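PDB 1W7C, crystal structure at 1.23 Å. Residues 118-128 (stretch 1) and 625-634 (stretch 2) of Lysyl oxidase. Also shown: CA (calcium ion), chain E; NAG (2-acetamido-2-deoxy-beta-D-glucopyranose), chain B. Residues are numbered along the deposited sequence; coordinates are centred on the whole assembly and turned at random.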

ATOM      1  N   PHE A 118      10.935  33.767  15.851  1.00 17.74           N
ATOM      2  CA  PHE A 118      10.684  32.838  16.949  1.00 16.67           C
ATOM      3  C   PHE A 118      10.722  31.363  16.502  1.00 16.65           C
ATOM      4  O   PHE A 118      11.017  30.488  17.305  1.00 18.77           O
ATOM      5  N   TYR A 119      10.323  31.093  15.265  1.00 15.72           N
ATOM      6  CA  TYR A 119      10.272  29.728  14.721  1.00 16.88           C
ATOM      7  C   TYR A 119      11.594  29.296  14.078  1.00 16.89           C
ATOM      8  O   TYR A 119      11.693  28.177  13.592  1.00 17.68           O
ATOM      9  N   ASN A 120      12.584  30.196  14.039  1.00 15.67           N
ATOM     10  CA  ASN A 120      13.909  29.869  13.550  1.00 16.25           C
ATOM     11  C   ASN A 120      14.762  29.415  14.697  1.00 16.70           C
ATOM     12  O   ASN A 120      15.007  30.179  15.637  1.00 18.26           O
ATOM     13  N   THR A 121      15.223  28.167  14.654  1.00 15.20           N
ATOM     14  CA  THR A 121      16.026  27.637  15.720  1.00 15.82           C
ATOM     15  C   THR A 121      17.350  28.366  15.878  1.00 16.49           C
ATOM     16  O   THR A 121      17.928  28.369  16.961  1.00 18.16           O
ATOM     17  N   ASN A 122      17.813  29.020  14.825  1.00 16.66           N
ATOM     18  CA  ASN A 122      19.093  29.723  14.889  1.00 19.37           C
ATOM     19  C   ASN A 122      18.977  31.130  15.482  1.00 18.50           C
ATOM     20  O   ASN A 122      19.971  31.827  15.622  1.00 21.48           O
ATOM     21  N   GLY A 123      17.763  31.506  15.868  1.00 18.26           N
ATOM     22  CA  GLY A 123      17.484  32.754  16.567  1.00 19.61           C
ATOM     23  C   GLY A 123      17.613  34.029  15.756  1.00 20.22           C
ATOM     24  O   GLY A 123      17.614  35.125  16.325  1.00 22.73           O
ATOM     25  N   LYS A 124      17.707  33.898  14.439  1.00 17.85           N
ATOM     26  CA  LYS A 124      17.952  35.033  13.558  1.00 17.02           C
ATOM     27  C   LYS A 124      16.747  35.330  12.676  1.00 16.65           C
ATOM     28  O   LYS A 124      16.115  34.420  12.144  1.00 18.57           O
ATOM     29  N   SER A 125      16.451  36.615  12.507  1.00 16.84           N
ATOM     30  CA  SER A 125      15.547  37.090  11.486  1.00 18.07           C
ATOM     31  C   SER A 125      16.231  37.324  10.151  1.00 17.15           C
ATOM     32  O   SER A 125      15.538  37.334   9.126  1.00 17.67           O
ATOM     33  N   LYS A 126      17.536  37.554  10.163  1.00 18.58           N
ATOM     34  CA  LYS A 126      18.289  37.921   8.984  1.00 18.31           C
ATOM     35  C   LYS A 126      19.041  36.691   8.422  1.00 18.42           C
ATOM     36  O   LYS A 126      19.753  35.985   9.142  1.00 18.86           O
ATOM     37  N   LEU A 127      18.894  36.510   7.114  1.00 17.87           N
ATOM     38  CA  LEU A 127      19.589  35.478   6.352  1.00 18.22           C
ATOM     39  C   LEU A 127      20.633  36.162   5.483  1.00 17.99           C
ATOM     40  O   LEU A 127      20.261  36.935   4.605  1.00 17.87           O
ATOM     41  N   PRO A 128      21.927  35.925   5.720  1.00 18.21           N
ATOM     42  CA  PRO A 128      22.973  36.615   4.951  1.00 19.26           C
ATOM     43  C   PRO A 128      22.879  36.365   3.442  1.00 19.52           C
ATOM     44  O   PRO A 128      22.526  35.267   2.995  1.00 18.47           O
ATOM     45  N   ASP A 625      24.267  26.740   9.065  1.00 17.96           N
ATOM     46  CA  ASP A 625      23.470  27.542   9.991  1.00 17.00           C
ATOM     47  C   ASP A 625      22.095  27.896   9.424  1.00 16.82           C
ATOM     48  O   ASP A 625      21.748  29.074   9.319  1.00 19.04           O
ATOM     49  N   PRO A 626      21.302  26.886   9.059  1.00 15.67           N
ATOM     50  CA  PRO A 626      19.972  27.160   8.514  1.00 15.50           C
ATOM     51  C   PRO A 626      19.035  27.795   9.527  1.00 15.35           C
ATOM     52  O   PRO A 626      19.205  27.585  10.732  1.00 16.27           O
ATOM     53  N   PRO A 627      18.080  28.573   9.051  1.00 16.14           N
ATOM     54  CA  PRO A 627      17.028  29.104   9.922  1.00 15.29           C
ATOM     55  C   PRO A 627      16.443  28.062  10.852  1.00 15.01           C
ATOM     56  O   PRO A 627      16.339  28.342  12.065  1.00 16.09           O
ATOM     57  N   VAL A 628      16.122  26.877  10.327  1.00 15.43           N
ATOM     58  CA  VAL A 628      15.695  25.755  11.146  1.00 15.10           C
ATOM     59  C   VAL A 628      16.668  24.593  10.975  1.00 14.29           C
ATOM     60  O   VAL A 628      16.853  24.061   9.854  1.00 14.96           O
ATOM     61  N   ASN A 629      17.274  24.211  12.095  1.00 15.32           N
ATOM     62  CA  ASN A 629      17.978  22.957  12.208  1.00 14.60           C
ATOM     63  C   ASN A 629      17.076  22.042  13.019  1.00 14.68           C
ATOM     64  O   ASN A 629      16.882  22.262  14.200  1.00 14.91           O
ATOM     65  N   PHE A 630      16.497  21.046  12.352  1.00 14.44           N
ATOM     66  CA  PHE A 630      15.515  20.172  12.981  1.00 13.65           C
ATOM     67  C   PHE A 630      16.062  19.518  14.257  1.00 14.79           C
ATOM     68  O   PHE A 630      15.315  19.237  15.167  1.00 15.11           O
ATOM     69  N   ASN A 631      17.363  19.217  14.286  1.00 14.77           N
ATOM     70  CA  ASN A 631      17.921  18.550  15.428  1.00 14.48           C
ATOM     71  C   ASN A 631      17.818  19.379  16.709  1.00 15.81           C
ATOM     72  O   ASN A 631      17.880  18.818  17.786  1.00 15.94           O
ATOM     73  N   ALA A 632      17.616  20.697  16.589  1.00 15.18           N
ATOM     74  CA  ALA A 632      17.426  21.541  17.762  1.00 15.81           C
ATOM     75  C   ALA A 632      16.157  21.150  18.537  1.00 15.78           C
ATOM     76  O   ALA A 632      16.030  21.438  19.728  1.00 18.15           O
ATOM     77  N   PHE A 633      15.182  20.526  17.855  1.00 15.66           N
ATOM     78  CA  PHE A 633      13.951  20.123  18.523  1.00 15.65           C
ATOM     79  C   PHE A 633      14.171  18.949  19.495  1.00 16.56           C
ATOM     80  O   PHE A 633      13.357  18.716  20.378  1.00 15.46           O
ATOM     81  N   LEU A 634      15.265  18.212  19.300  1.00 15.34           N
ATOM     82  CA  LEU A 634      15.530  16.959  19.972  1.00 15.42           C
ATOM     83  C   LEU A 634      16.484  17.192  21.115  1.00 16.43           C
ATOM     84  O   LEU A 634      17.702  17.133  20.961  1.00 18.53           O
TER

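Two mostly irregular segments, whose touching residues lie at least 500 positions apart, meet in a small, largely polar contact, in which a type I turn from N120 to G123 and its neighbours meet D625–N629, A632 and F633; the two stretches together bury 481 Å². T121 (chi1 p) points its CA-to-CB bond toward the other stretch and is the most covered residue: its OG1 accepts a nearly straight hydrogen bond from N629 N (2.8 Å), while its CG2 lies 3.8 Å from A632 CB and meets the edge of the F633 ring, 3.7 Å from CE1. P627 O accepts a hydrogen bond from N122 N (3.2 Å). The CA-to-CB bond of N122 (p) also points toward stretch 2; ND2 makes a weak hydrogen bond to D625 O (3.4 Å), and OD1 accepts one from K124 N (3.0 Å). K124 (m, then t throughout) extends fully, so that NZ forms a salt bridge with D625 OD1 (2.7 Å); D625 is t. L127 (t, p) adds an apolar contact, CD1 4.3 Å from P627 CG; V628 (t) sets methyl CG2 3.4 Å from carbonyl Y119 O. The CA-to-CB bond of N120 (m) points sideways, its OD1 3.5 Å from P627 CB and its ND2 hydrogen-bonded to K124 O (3.0 Å). F633 O binds calcium CA (2.4 Å) alongside two waters, and NAG C5 lies over one F118 ring face.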

ATOM      1  CB  PHE A 118       9.407  33.183  17.733  1.00 17.83           C
ATOM      2  CG  PHE A 118       8.098  32.936  16.994  1.00 17.33           C
ATOM      3  CD1 PHE A 118       7.573  31.657  16.955  1.00 18.67           C
ATOM      4  CD2 PHE A 118       7.370  33.974  16.408  1.00 18.85           C
ATOM      5  CE1 PHE A 118       6.370  31.399  16.321  1.00 19.25           C
ATOM      6  CE2 PHE A 118       6.167  33.713  15.752  1.00 20.14           C
ATOM      7  CZ  PHE A 118       5.665  32.427  15.723  1.00 18.83           C
ATOM      8  CB  TYR A 119       9.104  29.561  13.717  1.00 16.80           C
ATOM      9  CG  TYR A 119       9.085  30.642  12.678  1.00 17.00           C
ATOM     10  CD1 TYR A 119      10.051  30.699  11.666  1.00 18.20           C
ATOM     11  CD2 TYR A 119       8.145  31.654  12.748  1.00 19.07           C
ATOM     12  CE1 TYR A 119      10.067  31.736  10.739  1.00 17.67           C
ATOM     13  CE2 TYR A 119       8.167  32.693  11.876  1.00 17.97           C
ATOM     14  CZ  TYR A 119       9.124  32.742  10.854  1.00 18.60           C
ATOM     15  OH  TYR A 119       9.095  33.790   9.926  1.00 18.76           O
ATOM     16  CB  ASN A 120      14.538  31.070  12.863  1.00 17.01           C
ATOM     17  CG  ASN A 120      13.854  31.400  11.550  1.00 16.07           C
ATOM     18  OD1 ASN A 120      13.293  30.516  10.900  1.00 16.19           O
ATOM     19  ND2 ASN A 120      13.890  32.690  11.153  1.00 17.36           N
ATOM     20  CB  THR A 121      16.317  26.139  15.545  1.00 17.14           C
ATOM     21  OG1 THR A 121      17.036  25.924  14.332  1.00 16.74           O
ATOM     22  CG2 THR A 121      15.059  25.298  15.483  1.00 18.17           C
ATOM     23  CB  ASN A 122      19.788  29.733  13.519  1.00 19.90           C
ATOM     24  CG  ASN A 122      19.246  30.794  12.556  1.00 18.64           C
ATOM     25  OD1 ASN A 122      18.251  31.446  12.817  1.00 18.29           O
ATOM     26  ND2 ASN A 122      19.911  30.935  11.424  1.00 19.77           N
ATOM     27  CB  LYS A 124      19.157  34.750  12.664  1.00 19.01           C
ATOM     28  CG  LYS A 124      20.441  34.563  13.447  1.00 20.54           C
ATOM     29  CD  LYS A 124      21.610  34.108  12.606  1.00 20.85           C
ATOM     30  CE  LYS A 124      22.790  33.804  13.473  1.00 26.48           C
ATOM     31  NZ  LYS A 124      23.921  33.297  12.675  1.00 29.68           N
ATOM     32  CB  SER A 125      14.844  38.370  11.927  1.00 18.02           C
ATOM     33  OG  SER A 125      15.810  39.373  12.241  1.00 20.37           O
ATOM     34  CB  LYS A 126      19.341  38.999   9.362  1.00 20.31           C
ATOM     35  CG  LYS A 126      18.695  40.328   9.767  1.00 19.57           C
ATOM     36  CD  LYS A 126      19.742  41.397  10.154  1.00 24.89           C
ATOM     37  CE  LYS A 126      19.121  42.717  10.550  1.00 30.25           C
ATOM     38  NZ  LYS A 126      18.333  42.627  11.791  1.00 47.97           N
ATOM     39  CB  LEU A 127      18.579  34.711   5.493  1.00 17.49           C
ATOM     40  CG  LEU A 127      19.109  33.643   4.526  1.00 17.02           C
ATOM     41  CD1 LEU A 127      19.493  32.407   5.317  1.00 18.83           C
ATOM     42  CD2 LEU A 127      18.074  33.317   3.484  1.00 19.38           C
ATOM     43  CB  PRO A 128      24.256  36.001   5.504  1.00 21.98           C
ATOM     44  CG  PRO A 128      23.910  35.559   6.856  1.00 21.15           C
ATOM     45  CD  PRO A 128      22.501  35.035   6.755  1.00 19.27           C
ATOM     46  CB  ASP A 625      24.246  28.827  10.377  1.00 18.92           C
ATOM     47  CG  ASP A 625      23.580  29.599  11.479  1.00 23.57           C
ATOM     48  OD1 ASP A 625      23.807  30.824  11.571  1.00 25.65           O
ATOM     49  OD2 ASP A 625      22.830  29.059  12.309  1.00 22.53           O
ATOM     50  CB  PRO A 626      19.472  25.776   8.119  1.00 16.07           C
ATOM     51  CG  PRO A 626      20.147  24.871   9.085  1.00 15.47           C
ATOM     52  CD  PRO A 626      21.566  25.438   9.159  1.00 16.10           C
ATOM     53  CB  PRO A 627      16.029  29.706   8.945  1.00 17.00           C
ATOM     54  CG  PRO A 627      16.882  30.160   7.811  1.00 17.70           C
ATOM     55  CD  PRO A 627      17.939  29.067   7.667  1.00 15.67           C
ATOM     56  CB  VAL A 628      14.269  25.312  10.790  1.00 14.89           C
ATOM     57  CG1 VAL A 628      13.943  23.975  11.487  1.00 15.68           C
ATOM     58  CG2 VAL A 628      13.255  26.369  11.205  1.00 15.96           C
ATOM     59  CB  ASN A 629      19.325  23.153  12.870  1.00 14.48           C
ATOM     60  CG  ASN A 629      20.130  21.857  12.931  1.00 14.87           C
ATOM     61  OD1 ASN A 629      19.550  20.766  12.999  1.00 16.23           O
ATOM     62  ND2 ASN A 629      21.458  21.967  12.919  1.00 17.31           N
ATOM     63  CB  PHE A 630      15.053  19.125  11.988  1.00 14.17           C
ATOM     64  CG  PHE A 630      14.085  18.114  12.552  1.00 13.92           C
ATOM     65  CD1 PHE A 630      12.747  18.426  12.678  1.00 13.63           C
ATOM     66  CD2 PHE A 630      14.527  16.876  12.989  1.00 14.43           C
ATOM     67  CE1 PHE A 630      11.832  17.511  13.173  1.00 15.54           C
ATOM     68  CE2 PHE A 630      13.609  15.946  13.491  1.00 15.56           C
ATOM     69  CZ  PHE A 630      12.280  16.285  13.613  1.00 15.74           C
ATOM     70  CB  ASN A 631      19.388  18.183  15.161  1.00 15.18           C
ATOM     71  CG  ASN A 631      19.538  16.989  14.248  1.00 15.77           C
ATOM     72  OD1 ASN A 631      18.549  16.280  13.963  1.00 15.82           O
ATOM     73  ND2 ASN A 631      20.754  16.782  13.738  1.00 17.32           N
ATOM     74  CB  ALA A 632      17.382  23.007  17.371  1.00 18.82           C
ATOM     75  CB  PHE A 633      12.901  19.598  17.529  1.00 15.56           C
ATOM     76  CG  PHE A 633      12.425  20.575  16.475  1.00 15.96           C
ATOM     77  CD1 PHE A 633      12.929  21.868  16.361  1.00 15.53           C
ATOM     78  CD2 PHE A 633      11.432  20.163  15.580  1.00 16.36           C
ATOM     79  CE1 PHE A 633      12.434  22.713  15.324  1.00 15.94           C
ATOM     80  CE2 PHE A 633      10.968  21.008  14.567  1.00 15.83           C
ATOM     81  CZ  PHE A 633      11.449  22.302  14.480  1.00 15.68           C
ATOM     82  CB  LEU A 634      16.128  15.963  18.967  1.00 14.78           C
ATOM     83  CG  LEU A 634      15.247  15.666  17.768  1.00 19.28           C
ATOM     84  CD1 LEU A 634      16.018  14.901  16.686  1.00 16.66           C
ATOM     85  CD2 LEU A 634      13.983  14.912  18.194  1.00 24.55           C
TER
HETATM   86 CA    CA E 803      12.253  19.205  22.392  1.00 15.06          CA
HETATM   87  C1  NAG B   1       3.663  32.692  19.459  1.00 25.94           C
HETATM   88  C2  NAG B   1       3.592  34.200  19.796  1.00 28.75           C
HETATM   89  C3  NAG B   1       4.956  34.911  19.800  1.00 37.48           C
HETATM   90  C4  NAG B   1       5.997  34.072  20.539  1.00 33.07           C
HETATM   91  C5  NAG B   1       5.898  32.626  20.055  1.00 34.84           C
HETATM   92  C6  NAG B   1       6.896  31.703  20.698  1.00 42.90           C
HETATM   93  C7  NAG B   1       1.601  35.493  19.240  1.00 47.37           C
HETATM   94  C8  NAG B   1       0.726  36.082  18.174  1.00 40.70           C
HETATM   95  N2  NAG B   1       2.690  34.846  18.839  1.00 33.68           N
HETATM   96  O3  NAG B   1       4.820  36.196  20.386  1.00 45.81           O
HETATM   97  O4  NAG B   1       7.329  34.475  20.244  1.00 40.74           O
HETATM   98  O5  NAG B   1       4.621  32.076  20.288  1.00 24.59           O
HETATM   99  O6  NAG B   1       6.548  31.605  22.051  1.00 31.50           O
HETATM  100  O7  NAG B   1       1.291  35.631  20.426  1.00 45.34           O
HETATM  101  O   HOH W   1      10.296  20.123  21.346  1.00 16.07           O
HETATM  102  O   HOH W   2      12.910  21.498  21.993  1.00 16.73           O